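Side-chain contacts in D-glycero-beta-D-manno-heptose-1,7-bisphosphate 7-phosphatase (Mesorhizobium loti, PDB 2O2X), which removes the phosphate group at C-7 of D-glycero-beta-D-manno-heptose 1,7-bisphosphate, giving the 1-phosphate, with magnesium as cofactor: residues L36-T41 and S92-V97; G40-D45 and G99-L104; V17-I22 and H133-P138; V56-M61 and W179-E184. All coordinates share one frame; numbering follows the deposited sequence. Where two conformers were deposited one is given.

Contact 1 of 4, residues L36-T41 and S92-V97; sequences LDRDGT and SAFAAV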
loop_
_atom_site.group_PDB
_atom_site.type_symbol
_atom_site.label_atom_id
_atom_site.label_comp_id
_atom_site.label_asym_id
_atom_site.label_seq_id
_atom_site.Cartn_x
_atom_site.Cartn_y
_atom_site.Cartn_z
ATOM N N LEU A 36 -2.259 1.299 0.813
ATOM C CA LEU A 36 -2.208 1.455 -0.629
ATOM C C LEU A 36 -1.196 0.512 -1.219
ATOM O O LEU A 36 -0.040 0.476 -0.806
ATOM C CB LEU A 36 -1.771 2.879 -1.012
ATOM C CG LEU A 36 -2.669 4.027 -0.513
ATOM C CD1 LEU A 36 -2.073 5.384 -0.891
ATOM C CD2 LEU A 36 -4.084 3.877 -1.055
ATOM N N ASP A 37 -1.580 -0.212 -2.250
ATOM C CA ASP A 37 -0.579 -0.829 -3.122
ATOM C C ASP A 37 0.173 0.318 -3.854
ATOM O O ASP A 37 -0.293 1.471 -3.871
ATOM C CB ASP A 37 -1.280 -1.770 -4.117
ATOM C CG ASP A 37 -0.293 -2.602 -4.954
ATOM O OD1 ASP A 37 0.856 -2.820 -4.571
ATOM O OD2 ASP A 37 -0.714 -3.080 -6.014
ATOM N N ARG A 38 1.344 0.032 -4.442
ATOM C CA ARG A 38 2.115 1.052 -5.120
ATOM C C ARG A 38 1.932 0.965 -6.653
ATOM O O ARG A 38 1.269 1.828 -7.237
ATOM C CB ARG A 38 3.585 1.036 -4.694
ATOM C CG ARG A 38 4.248 2.401 -4.924
ATOM C CD ARG A 38 5.768 2.317 -4.957
ATOM N NE ARG A 38 6.199 1.701 -6.202
ATOM C CZ ARG A 38 7.406 1.192 -6.417
ATOM N NH1 ARG A 38 8.340 1.232 -5.474
ATOM N NH2 ARG A 38 7.659 0.629 -7.577
ATOM N N ASP A 39 2.503 -0.043 -7.303
ATOM C CA ASP A 39 2.482 -0.141 -8.756
ATOM C C ASP A 39 1.078 -0.486 -9.238
ATOM O O ASP A 39 0.564 -1.571 -8.928
ATOM C CB ASP A 39 3.480 -1.205 -9.215
ATOM C CG ASP A 39 4.914 -0.899 -8.793
ATOM O OD1 ASP A 39 5.414 0.189 -9.107
ATOM O OD2 ASP A 39 5.540 -1.795 -8.189
ATOM N N GLY A 40 0.487 0.404 -10.034
ATOM C CA GLY A 40 -0.903 0.272 -10.461
ATOM C C GLY A 40 -1.921 1.053 -9.641
ATOM O O GLY A 40 -3.112 1.142 -10.004
ATOM N N THR A 41 -1.467 1.684 -8.557
ATOM C CA THR A 41 -2.341 2.381 -7.624
ATOM C C THR A 41 -1.830 3.802 -7.424
ATOM O O THR A 41 -2.480 4.760 -7.858
ATOM C CB THR A 41 -2.484 1.594 -6.296
ATOM O OG1 THR A 41 -3.122 0.347 -6.563
ATOM C CG2 THR A 41 -3.321 2.333 -5.269
ATOM N N SER A 92 18.491 -1.989 -4.121
ATOM C CA SER A 92 18.984 -0.642 -4.414
ATOM C C SER A 92 18.130 0.075 -5.459
ATOM O O SER A 92 17.840 1.263 -5.339
ATOM C CB SER A 92 20.447 -0.696 -4.845
ATOM O OG SER A 92 21.228 -1.007 -3.707
ATOM N N ALA A 93 17.701 -0.673 -6.461
ATOM C CA ALA A 93 16.786 -0.121 -7.448
ATOM C C ALA A 93 15.439 0.227 -6.804
ATOM O O ALA A 93 14.863 1.284 -7.088
ATOM C CB ALA A 93 16.598 -1.065 -8.587
ATOM N N PHE A 94 14.924 -0.657 -5.936
ATOM C CA PHE A 94 13.695 -0.348 -5.215
ATOM C C PHE A 94 13.864 0.962 -4.444
ATOM O O PHE A 94 12.983 1.824 -4.427
ATOM C CB PHE A 94 13.303 -1.470 -4.239
ATOM C CG PHE A 94 12.115 -1.117 -3.384
ATOM C CD1 PHE A 94 10.827 -1.188 -3.908
ATOM C CD2 PHE A 94 12.261 -0.643 -2.102
ATOM C CE1 PHE A 94 9.748 -0.860 -3.161
ATOM C CE2 PHE A 94 11.187 -0.281 -1.352
ATOM C CZ PHE A 94 9.921 -0.394 -1.868
ATOM N N ALA A 95 14.997 1.128 -3.767
ATOM C CA ALA A 95 15.204 2.344 -2.994
ATOM C C ALA A 95 15.133 3.600 -3.873
ATOM O O ALA A 95 14.491 4.590 -3.526
ATOM C CB ALA A 95 16.561 2.289 -2.244
ATOM N N ALA A 96 15.789 3.544 -5.023
ATOM C CA ALA A 96 15.771 4.668 -5.962
ATOM C C ALA A 96 14.373 4.955 -6.540
ATOM O O ALA A 96 13.943 6.099 -6.624
ATOM C CB ALA A 96 16.743 4.408 -7.085
ATOM N N VAL A 97 13.691 3.899 -6.954
ATOM C CA VAL A 97 12.366 4.038 -7.547
ATOM C C VAL A 97 11.365 4.508 -6.506
ATOM O O VAL A 97 10.559 5.428 -6.765
ATOM C CB VAL A 97 11.923 2.708 -8.182
ATOM C CG1 VAL A 97 10.427 2.716 -8.545
ATOM C CG2 VAL A 97 12.755 2.413 -9.396
#
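The guanidinium of Arg38 touches two side chains of helix 91-107, NH1 at Phe94 and NH2 at Val97, which sit one helical turn apart. Against Phe94 the two flat groups are nearly parallel, their planes only 15° apart, yet they are slipped along each other: Arg38 NH1 approaches the ring obliquely, 3.4 Å from Phe94 CE1, and the two side chains run past one another in opposite directions. Val97 meets the same group across its line, at about a right angle, with its CG1 methyl 3.6 Å from Arg38 NH2. That methyl is the branch lying anti to the backbone N of Val97 (chi1 168°).

Arg38 extends straight from the loop through its first two torsions and then bends at chi3 (73°), which turns the guanidinium back beside its neighbour Asp39. There NH2 donates to Asp39 OD1 at 2.8 Å in a nearly straight salt bridge, meeting the oxygen on its syn side and keeping close to the guanidinium plane; NE adds a longer, weak bond to the same oxygen. Asn98 on the helix takes a hydrogen bond from Arg38 NH1, while Thr79 and Val77 of strand 75-80 also pack on the arginine. Phe94 is itself held edge-to-face by Trp18 and Trp91.

By similarity, Asp37 is the nucleophile, Asp39 the proton donor, and all three residues 37-39 bind substrate. A buried arginine touched by a ring and a methyl, its charge met by a carboxylate, probably helps, with Asn43 and Gln81, to fix the rotation of Asp39.

Contact 2 of 4, residues G40-D45 and G99-L104; sequences GTINVD and GRVLEL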
loop_
_atom_site.group_PDB
_atom_site.type_symbol
_atom_site.label_atom_id
_atom_site.label_comp_id
_atom_site.label_asym_id
_atom_site.label_seq_id
_atom_site.Cartn_x
_atom_site.Cartn_y
_atom_site.Cartn_z
ATOM N N GLY A 40 0.487 0.404 -10.034
ATOM C CA GLY A 40 -0.903 0.272 -10.461
ATOM C C GLY A 40 -1.921 1.053 -9.641
ATOM O O GLY A 40 -3.112 1.142 -10.004
ATOM N N THR A 41 -1.467 1.684 -8.557
ATOM C CA THR A 41 -2.341 2.381 -7.624
ATOM C C THR A 41 -1.830 3.802 -7.424
ATOM O O THR A 41 -2.480 4.760 -7.858
ATOM C CB THR A 41 -2.484 1.594 -6.296
ATOM O OG1 THR A 41 -3.122 0.347 -6.563
ATOM C CG2 THR A 41 -3.321 2.333 -5.269
ATOM N N ILE A 42 -0.634 3.955 -6.851
ATOM C CA ILE A 42 0.018 5.230 -6.703
ATOM C C ILE A 42 0.754 5.636 -7.955
ATOM O O ILE A 42 0.665 6.799 -8.355
ATOM C CB ILE A 42 0.990 5.188 -5.494
ATOM C CG1 ILE A 42 0.219 4.936 -4.210
ATOM C CG2 ILE A 42 1.806 6.492 -5.410
ATOM C CD1 ILE A 42 1.134 4.694 -3.014
ATOM N N ASN A 43 1.483 4.711 -8.546
ATOM C CA ASN A 43 2.183 4.990 -9.799
ATOM C C ASN A 43 1.696 4.069 -10.887
ATOM O O ASN A 43 1.078 3.023 -10.635
ATOM C CB ASN A 43 3.714 4.910 -9.634
ATOM C CG ASN A 43 4.203 3.552 -9.190
ATOM O OD1 ASN A 43 4.300 3.303 -8.004
ATOM N ND2 ASN A 43 4.510 2.671 -10.136
ATOM N N VAL A 44 1.923 4.473 -12.124
ATOM C CA VAL A 44 1.517 3.682 -13.247
ATOM C C VAL A 44 2.262 2.345 -13.226
ATOM O O VAL A 44 3.482 2.294 -12.992
ATOM C CB VAL A 44 1.779 4.436 -14.566
ATOM C CG1 VAL A 44 1.459 3.548 -15.771
ATOM C CG2 VAL A 44 0.963 5.713 -14.624
ATOM N N ASP A 45 1.546 1.262 -13.476
ATOM C CA ASP A 45 2.139 -0.062 -13.367
ATOM C C ASP A 45 3.084 -0.300 -14.535
ATOM O O ASP A 45 2.920 0.268 -15.623
ATOM C CB ASP A 45 1.049 -1.129 -13.370
ATOM C CG ASP A 45 1.478 -2.427 -12.675
ATOM O OD1 ASP A 45 2.615 -2.551 -12.195
ATOM O OD2 ASP A 45 0.647 -3.353 -12.621
ATOM N N GLY A 99 11.963 6.037 -3.705
ATOM C CA GLY A 99 12.293 7.412 -3.381
ATOM C C GLY A 99 11.752 8.411 -4.383
ATOM O O GLY A 99 11.267 9.465 -4.008
ATOM N N ARG A 100 11.825 8.056 -5.657
ATOM C CA ARG A 100 11.285 8.912 -6.714
ATOM C C ARG A 100 9.752 9.058 -6.595
ATOM O O ARG A 100 9.193 10.143 -6.754
ATOM C CB ARG A 100 11.707 8.410 -8.117
ATOM C CG ARG A 100 11.133 9.194 -9.261
ATOM C CD ARG A 100 11.534 10.629 -9.216
ATOM N NE ARG A 100 11.162 11.357 -10.429
ATOM C CZ ARG A 100 11.220 12.684 -10.544
ATOM N NH1 ARG A 100 11.611 13.441 -9.538
ATOM N NH2 ARG A 100 10.856 13.253 -11.681
ATOM N N VAL A 101 9.069 7.969 -6.263
ATOM C CA VAL A 101 7.615 8.024 -6.062
ATOM C C VAL A 101 7.315 8.999 -4.930
ATOM O O VAL A 101 6.454 9.861 -5.072
ATOM C CB VAL A 101 7.016 6.607 -5.778
ATOM C CG1 VAL A 101 5.589 6.705 -5.314
ATOM C CG2 VAL A 101 7.100 5.710 -7.034
ATOM N N LEU A 102 8.020 8.871 -3.809
ATOM C CA LEU A 102 7.785 9.766 -2.658
ATOM C C LEU A 102 8.121 11.234 -2.990
ATOM O O LEU A 102 7.427 12.147 -2.540
ATOM C CB LEU A 102 8.533 9.296 -1.402
ATOM C CG LEU A 102 8.144 7.893 -0.899
ATOM C CD1 LEU A 102 8.712 7.614 0.475
ATOM C CD2 LEU A 102 6.652 7.610 -0.918
ATOM N N GLU A 103 9.159 11.451 -3.792
ATOM C CA GLU A 103 9.487 12.818 -4.256
ATOM C C GLU A 103 8.399 13.426 -5.120
ATOM O O GLU A 103 8.008 14.588 -4.932
ATOM C CB GLU A 103 10.829 12.827 -4.997
ATOM C CG GLU A 103 11.198 14.170 -5.602
ATOM C CD GLU A 103 11.202 15.343 -4.607
ATOM O OE1 GLU A 103 11.333 15.132 -3.376
ATOM O OE2 GLU A 103 11.085 16.497 -5.085
ATOM N N LEU A 104 7.876 12.641 -6.053
ATOM C CA LEU A 104 6.776 13.127 -6.875
ATOM C C LEU A 104 5.533 13.430 -6.041
ATOM O O LEU A 104 4.814 14.411 -6.283
ATOM C CB LEU A 104 6.457 12.143 -7.994
ATOM C CG LEU A 104 7.529 12.033 -9.084
ATOM C CD1 LEU A 104 7.250 10.837 -9.935
ATOM C CD2 LEU A 104 7.553 13.304 -9.903
#
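Ile42 and Asn43 bring the loop after strand 34-36 against Val101 of helix 91-107. Before them, the chain folds back on itself: Gly40 N donates to Asn43 O at 2.8 Å, closing a tight bend in the backbone. Ile42 then sends its CG2 branch across the helix side chain at about a right angle, 3.8 Å from Val101 CG1, a plain apolar contact.

Asn43 follows and meets the other branch, Val101 CG2, which lies 3.8 Å from its OD1, so the two methyls of one valine are divided between consecutive loop residues. With CG held between the backbone N and carbonyl carbon (chi1 61°), the amide is folded back over its own loop. ND2 donates to Val44 O at 3.1 Å, arriving from well above the carbonyl plane, and its stronger partner is Asp39 OD1, earlier in the same loop; OD1 in turn receives a weak bond from Arg38 NE. Val44 and Asp45 lead away from the helix, and Asp45 forms a salt bridge with Lys163.

Here the contact probably belongs to the second shell of a HAD-type phosphatase site: the helix backs the loop, and Asn43 probably helps to position Asp39, the proton donor by similarity.

Contact 3 of 4, residues V17-I22 and H133-P138; sequences VWIERI and HPMRKP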
loop_
_atom_site.group_PDB
_atom_site.type_symbol
_atom_site.label_atom_id
_atom_site.label_comp_id
_atom_site.label_asym_id
_atom_site.label_seq_id
_atom_site.Cartn_x
_atom_site.Cartn_y
_atom_site.Cartn_z
ATOM N N VAL A 17 12.339 -8.705 2.835
ATOM C CA VAL A 17 11.361 -7.815 3.444
ATOM C C VAL A 17 11.966 -6.489 3.844
ATOM O O VAL A 17 12.940 -6.441 4.605
ATOM C CB VAL A 17 10.660 -8.434 4.654
ATOM C CG1 VAL A 17 9.605 -7.462 5.196
ATOM C CG2 VAL A 17 10.051 -9.783 4.312
ATOM N N TRP A 18 11.346 -5.412 3.369
ATOM C CA TRP A 18 11.748 -4.033 3.608
ATOM C C TRP A 18 10.652 -3.371 4.417
ATOM O O TRP A 18 9.483 -3.399 4.000
ATOM C CB TRP A 18 11.884 -3.342 2.257
ATOM C CG TRP A 18 12.132 -1.849 2.201
ATOM C CD1 TRP A 18 11.294 -0.854 2.573
ATOM C CD2 TRP A 18 13.263 -1.203 1.605
ATOM N NE1 TRP A 18 11.859 0.361 2.326
ATOM C CE2 TRP A 18 13.060 0.181 1.709
ATOM C CE3 TRP A 18 14.435 -1.666 1.008
ATOM C CZ2 TRP A 18 13.995 1.112 1.258
ATOM C CZ3 TRP A 18 15.344 -0.754 0.548
ATOM C CH2 TRP A 18 15.125 0.618 0.678
ATOM N N ILE A 19 10.986 -2.745 5.546
ATOM C CA ILE A 19 10.009 -2.042 6.369
ATOM C C ILE A 19 10.618 -0.717 6.793
ATOM O O ILE A 19 11.687 -0.686 7.422
ATOM C CB ILE A 19 9.606 -2.836 7.610
ATOM C CG1 ILE A 19 9.114 -4.231 7.213
ATOM C CG2 ILE A 19 8.532 -2.070 8.387
ATOM C CD1 ILE A 19 8.630 -5.092 8.365
ATOM N N GLU A 20 9.950 0.377 6.446
ATOM C CA GLU A 20 10.537 1.713 6.568
ATOM C C GLU A 20 9.470 2.705 7.021
ATOM O O GLU A 20 8.463 2.906 6.329
ATOM C CB GLU A 20 11.055 2.142 5.191
ATOM C CG GLU A 20 11.721 3.464 5.131
ATOM C CD GLU A 20 12.096 3.863 3.729
ATOM O OE1 GLU A 20 11.592 3.252 2.731
ATOM O OE2 GLU A 20 12.836 4.862 3.634
ATOM N N ARG A 21 9.697 3.359 8.158
ATOM C CA ARG A 21 8.856 4.474 8.596
ATOM C C ARG A 21 9.253 5.702 7.779
ATOM O O ARG A 21 10.445 5.950 7.569
ATOM C CB ARG A 21 9.030 4.721 10.095
ATOM C CG ARG A 21 8.116 5.751 10.699
ATOM C CD ARG A 21 6.683 5.276 10.878
ATOM N NE ARG A 21 6.005 6.172 11.820
ATOM C CZ ARG A 21 5.483 7.336 11.474
ATOM N NH1 ARG A 21 5.524 7.742 10.212
ATOM N NH2 ARG A 21 4.905 8.098 12.382
ATOM N N ILE A 22 8.264 6.436 7.261
ATOM C CA ILE A 22 8.485 7.597 6.394
ATOM C C ILE A 22 8.039 8.856 7.112
ATOM O O ILE A 22 6.910 8.952 7.570
ATOM C CB ILE A 22 7.665 7.498 5.095
ATOM C CG1 ILE A 22 8.026 6.247 4.302
ATOM C CG2 ILE A 22 7.825 8.733 4.234
ATOM C CD1 ILE A 22 9.410 6.169 3.792
ATOM N N HIS A 133 5.266 -16.813 1.137
ATOM C CA HIS A 133 5.757 -16.161 2.312
ATOM C C HIS A 133 4.638 -15.340 2.960
ATOM O O HIS A 133 3.865 -14.711 2.253
ATOM C CB HIS A 133 6.939 -15.257 1.989
ATOM C CG HIS A 133 7.661 -14.797 3.201
ATOM N ND1 HIS A 133 7.253 -13.712 3.952
ATOM C CD2 HIS A 133 8.718 -15.331 3.856
ATOM C CE1 HIS A 133 8.070 -13.561 4.978
ATOM N NE2 HIS A 133 8.976 -14.529 4.936
ATOM N N PRO A 134 4.525 -15.363 4.303
ATOM C CA PRO A 134 3.488 -14.637 5.030
ATOM C C PRO A 134 3.420 -13.124 4.725
ATOM O O PRO A 134 2.359 -12.530 4.928
ATOM C CB PRO A 134 3.848 -14.849 6.501
ATOM C CG PRO A 134 4.682 -16.014 6.543
ATOM C CD PRO A 134 5.355 -16.186 5.208
HETATM N N MSE A 135 4.506 -12.532 4.243
HETATM C CA MSE A 135 4.521 -11.104 3.914
HETATM C C MSE A 135 4.105 -10.810 2.495
HETATM O O MSE A 135 3.945 -9.646 2.135
HETATM C CB MSE A 135 5.890 -10.488 4.142
HETATM C CG MSE A 135 6.323 -10.551 5.577
HETATM SE SE MSE A 135 5.292 -9.423 6.788
HETATM C CE MSE A 135 6.020 -7.965 6.530
ATOM N N ARG A 136 3.938 -11.838 1.672
ATOM C CA ARG A 136 3.630 -11.635 0.252
ATOM C C ARG A 136 2.116 -11.672 0.095
ATOM O O ARG A 136 1.489 -12.689 0.348
ATOM C CB ARG A 136 4.260 -12.695 -0.640
ATOM C CG ARG A 136 3.949 -12.436 -2.097
ATOM C CD ARG A 136 4.271 -13.592 -3.013
ATOM N NE ARG A 136 3.772 -13.359 -4.361
ATOM C CZ ARG A 136 2.651 -13.874 -4.858
ATOM N NH1 ARG A 136 1.885 -14.708 -4.142
ATOM N NH2 ARG A 136 2.317 -13.575 -6.115
ATOM N N LYS A 137 1.517 -10.565 -0.341
ATOM C CA LYS A 137 0.069 -10.509 -0.635
ATOM C C LYS A 137 -0.198 -11.577 -1.687
ATOM O O LYS A 137 0.578 -11.702 -2.626
ATOM C CB LYS A 137 -0.336 -9.134 -1.150
ATOM C CG LYS A 137 -0.042 -7.974 -0.232
ATOM C CD LYS A 137 -0.366 -6.616 -0.883
ATOM C CE LYS A 137 0.537 -6.283 -2.062
ATOM N NZ LYS A 137 0.152 -4.985 -2.750
ATOM N N PRO A 138 -1.321 -12.329 -1.565
ATOM C CA PRO A 138 -2.483 -12.128 -0.692
ATOM C C PRO A 138 -2.357 -12.464 0.803
ATOM O O PRO A 138 -3.302 -12.191 1.559
ATOM C CB PRO A 138 -3.554 -13.002 -1.358
ATOM C CG PRO A 138 -2.745 -14.152 -1.886
ATOM C CD PRO A 138 -1.521 -13.487 -2.461
#
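Met135, a selenomethionine in this crystal, bridges the loop before helix 141-150 and strand 17-21. From CB its chain leaves anti to the carbonyl carbon (chi1 -62°), and CG comes up to Val17 CG2 at 4.0 Å. Beyond CG the chain bends twice, at chi2 and again at chi3, bringing CE back against the other valine methyl, while SE makes no close contact with the strand. The terminal CE lies 3.9 Å from Val17 CG1 and 4.3 Å from Ile19 CD1, so the one methyl touches two residues whose side chains leave the same side of the strand. Val17 and Met135 cross at about a right angle, and Met142 of helix 141-150 and Cys118 of strand 114-118 also pack on Met135.

The backbone that presents Met135 is a type I turn from His133 to Arg136. Met135 N donates to His133 ND1 at 3.0 Å with a nearly straight angle of 165°, tilted from the ring plane, while Val17 CG2 reaches the same imidazole obliquely at its CE1, 4.3 Å away.

The turn ends at Arg136, and Lys137 follows; both bind substrate by similarity. Lys137 is salt-bridged to Asp37 and Asp166, an arrangement typical of the conserved lysine in the active site of HAD phosphatases.

Contact 4 of 4, residues V56-M61 and W179-E184; sequences VLRPQM and WLVDGE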
loop_
_atom_site.group_PDB
_atom_site.type_symbol
_atom_site.label_atom_id
_atom_site.label_comp_id
_atom_site.label_asym_id
_atom_site.label_seq_id
_atom_site.Cartn_x
_atom_site.Cartn_y
_atom_site.Cartn_z
ATOM N N VAL A 56 5.754 7.426 -13.166
ATOM C CA VAL A 56 4.716 8.432 -13.352
ATOM C C VAL A 56 3.611 8.166 -12.344
ATOM O O VAL A 56 3.148 7.043 -12.250
ATOM C CB VAL A 56 4.131 8.323 -14.773
ATOM C CG1 VAL A 56 2.983 9.283 -14.982
ATOM C CG2 VAL A 56 5.226 8.570 -15.789
ATOM N N LEU A 57 3.188 9.199 -11.627
ATOM C CA LEU A 57 2.074 9.069 -10.700
ATOM C C LEU A 57 0.752 8.857 -11.420
ATOM O O LEU A 57 0.549 9.343 -12.540
ATOM C CB LEU A 57 1.965 10.284 -9.817
ATOM C CG LEU A 57 3.132 10.608 -8.891
ATOM C CD1 LEU A 57 2.769 11.743 -8.006
ATOM C CD2 LEU A 57 3.525 9.418 -8.079
ATOM N N ARG A 58 -0.151 8.121 -10.777
ATOM C CA ARG A 58 -1.564 8.084 -11.168
ATOM C C ARG A 58 -2.264 9.241 -10.467
ATOM O O ARG A 58 -2.474 9.204 -9.254
ATOM C CB ARG A 58 -2.201 6.742 -10.817
ATOM C CG ARG A 58 -1.587 5.560 -11.538
ATOM C CD ARG A 58 -2.288 4.265 -11.263
ATOM N NE ARG A 58 -3.672 4.231 -11.781
ATOM C CZ ARG A 58 -4.773 4.401 -11.067
ATOM N NH1 ARG A 58 -4.752 4.590 -9.746
ATOM N NH2 ARG A 58 -5.937 4.371 -11.692
ATOM N N PRO A 59 -2.611 10.311 -11.214
ATOM C CA PRO A 59 -3.161 11.462 -10.471
ATOM C C PRO A 59 -4.466 11.174 -9.762
ATOM O O PRO A 59 -4.782 11.822 -8.778
ATOM C CB PRO A 59 -3.338 12.545 -11.558
ATOM C CG PRO A 59 -2.444 12.088 -12.691
ATOM C CD PRO A 59 -2.491 10.590 -12.658
ATOM N N GLN A 60 -5.197 10.184 -10.220
ATOM C CA GLN A 60 -6.495 9.900 -9.584
ATOM C C GLN A 60 -6.375 9.291 -8.173
ATOM O O GLN A 60 -7.354 9.236 -7.451
ATOM C CB GLN A 60 -7.399 9.090 -10.513
ATOM C CG GLN A 60 -6.861 7.801 -11.026
ATOM C CD GLN A 60 -6.104 7.912 -12.362
ATOM O OE1 GLN A 60 -4.998 8.474 -12.436
ATOM N NE2 GLN A 60 -6.662 7.320 -13.402
HETATM N N MSE A 61 -5.166 8.895 -7.774
HETATM C CA MSE A 61 -4.944 8.456 -6.389
HETATM C C MSE A 61 -4.639 9.631 -5.460
HETATM O O MSE A 61 -4.716 9.521 -4.237
HETATM C CB MSE A 61 -3.814 7.411 -6.302
HETATM C CG MSE A 61 -3.819 6.574 -5.032
HETATM SE SE MSE A 61 -5.470 5.684 -4.559
HETATM C CE MSE A 61 -5.945 5.004 -6.284
ATOM N N TRP A 179 -11.041 -0.995 -1.906
ATOM C CA TRP A 179 -11.399 -0.428 -3.211
ATOM C C TRP A 179 -10.490 -1.025 -4.248
ATOM O O TRP A 179 -9.251 -1.020 -4.106
ATOM C CB TRP A 179 -11.291 1.110 -3.179
ATOM C CG TRP A 179 -12.552 1.772 -2.765
ATOM C CD1 TRP A 179 -13.500 2.322 -3.595
ATOM C CD2 TRP A 179 -13.070 1.885 -1.440
ATOM N NE1 TRP A 179 -14.547 2.797 -2.862
ATOM C CE2 TRP A 179 -14.319 2.534 -1.542
ATOM C CE3 TRP A 179 -12.597 1.503 -0.163
ATOM C CZ2 TRP A 179 -15.117 2.826 -0.413
ATOM C CZ3 TRP A 179 -13.405 1.783 0.955
ATOM C CH2 TRP A 179 -14.643 2.440 0.802
ATOM N N LEU A 180 -11.086 -1.579 -5.286
ATOM C CA LEU A 180 -10.327 -2.207 -6.344
ATOM C C LEU A 180 -10.262 -1.307 -7.556
ATOM O O LEU A 180 -11.239 -1.096 -8.290
ATOM C CB LEU A 180 -10.937 -3.567 -6.674
ATOM C CG LEU A 180 -10.266 -4.432 -7.732
ATOM C CD1 LEU A 180 -8.870 -4.819 -7.307
ATOM C CD2 LEU A 180 -11.083 -5.703 -7.947
ATOM N N VAL A 181 -9.082 -0.753 -7.757
ATOM C CA VAL A 181 -8.817 0.101 -8.924
ATOM C C VAL A 181 -9.177 -0.629 -10.201
ATOM O O VAL A 181 -8.679 -1.719 -10.429
ATOM C CB VAL A 181 -7.329 0.489 -8.946
ATOM C CG1 VAL A 181 -6.952 1.202 -10.261
ATOM C CG2 VAL A 181 -7.012 1.370 -7.747
ATOM N N ASP A 182 -10.055 -0.011 -11.007
ATOM C CA ASP A 182 -10.517 -0.536 -12.282
ATOM C C ASP A 182 -11.285 -1.844 -12.145
ATOM O O ASP A 182 -11.450 -2.557 -13.122
ATOM C CB ASP A 182 -9.348 -0.690 -13.270
ATOM C CG ASP A 182 -8.678 0.627 -13.601
ATOM O OD1 ASP A 182 -9.332 1.682 -13.541
ATOM O OD2 ASP A 182 -7.457 0.585 -13.899
ATOM N N GLY A 183 -11.760 -2.159 -10.949
ATOM C CA GLY A 183 -12.387 -3.443 -10.702
ATOM C C GLY A 183 -13.875 -3.359 -10.403
ATOM O O GLY A 183 -14.449 -2.270 -10.189
ATOM N N GLU A 184 -14.497 -4.543 -10.321
ATOM C CA GLU A 184 -15.913 -4.694 -10.031
ATOM C C GLU A 184 -16.196 -4.853 -8.544
ATOM O O GLU A 184 -15.362 -5.359 -7.781
ATOM C CB GLU A 184 -16.483 -5.929 -10.766
ATOM C CG GLU A 184 -16.445 -5.795 -12.259
ATOM C CD GLU A 184 -17.119 -6.959 -12.985
ATOM O OE1 GLU A 184 -16.945 -8.115 -12.554
ATOM O OE2 GLU A 184 -17.771 -6.712 -14.028
HETATM O O HOH W 1 -5.548 2.329 -14.047
HETATM O O HOH W 2 -7.147 3.859 -14.568
#
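This is a mixed apolar and water-bridged contact, made where the loop ahead of helix 62-71 passes the end of strand 177-181. Val181, at the close of that strand, is its centre. Arg58 approaches from the opposite direction and lays one guanidinium face over Val181 CG1, with NH2 nearest at 3.6 Å. The other branch, CG2, is met by Met61 CE, the selenomethionine methyl, at 4.1 Å. Met61 reaches it by bending at chi2 and chi3, and its CE also lies at the edge of the Arg58 guanidinium, in plane.

After Val181 the chain completes a type II turn from Leu180 to Gly183, with Asp182 at a positive phi of 63°. The Asp182 carboxylate comes nearer to the arginine than the direction of its CB alone suggests. The two charges do not touch: Arg58 NH2 and Asp182 OD2 are 4.6 Å apart, and two waters span the interval. The first donates to Asp182 OD2 at 2.6 Å and accepts only a weak bond from Arg58 NH2. The second accepts from the same NH2 at 3.2 Å and donates to Asp182 OD1.

The remaining nitrogens of the arginine are engaged elsewhere: NH1 binds Thr41 O, and NE binds a glycerol probably left from crystallisation. Val181 in turn packs on Asp162, a magnesium ligand by similarity.

Arg58 thus offers its poorly hydrated flat face to a valine, with an NH1 that bonds Thr41 O within the same loop. Its interaction with Asp182 is solvent-mediated, so the attraction between the charges is probably modest.

Contacts 1 and 2 lie about 6 Å apart between centres and share Gly40 and Thr41, so a single loop after strand 34-36 rests along successive turns of helix 91-107. Contact 4 uses the continuation of that loop, with centres about 12 Å from contact 2 and about 15 Å from contact 1, and joins it to strand 177-181. Contact 3 lies across the chain's centre from contact 4, about 21 Å away between centres, yet both reach the same mixed sheet. Along the chain, contacts 1 and 2 are nested within the loop closed by contact 3, whereas contact 4 crosses all three. Distant sequence regions thereby meet around the loop that carries the probable nucleophile.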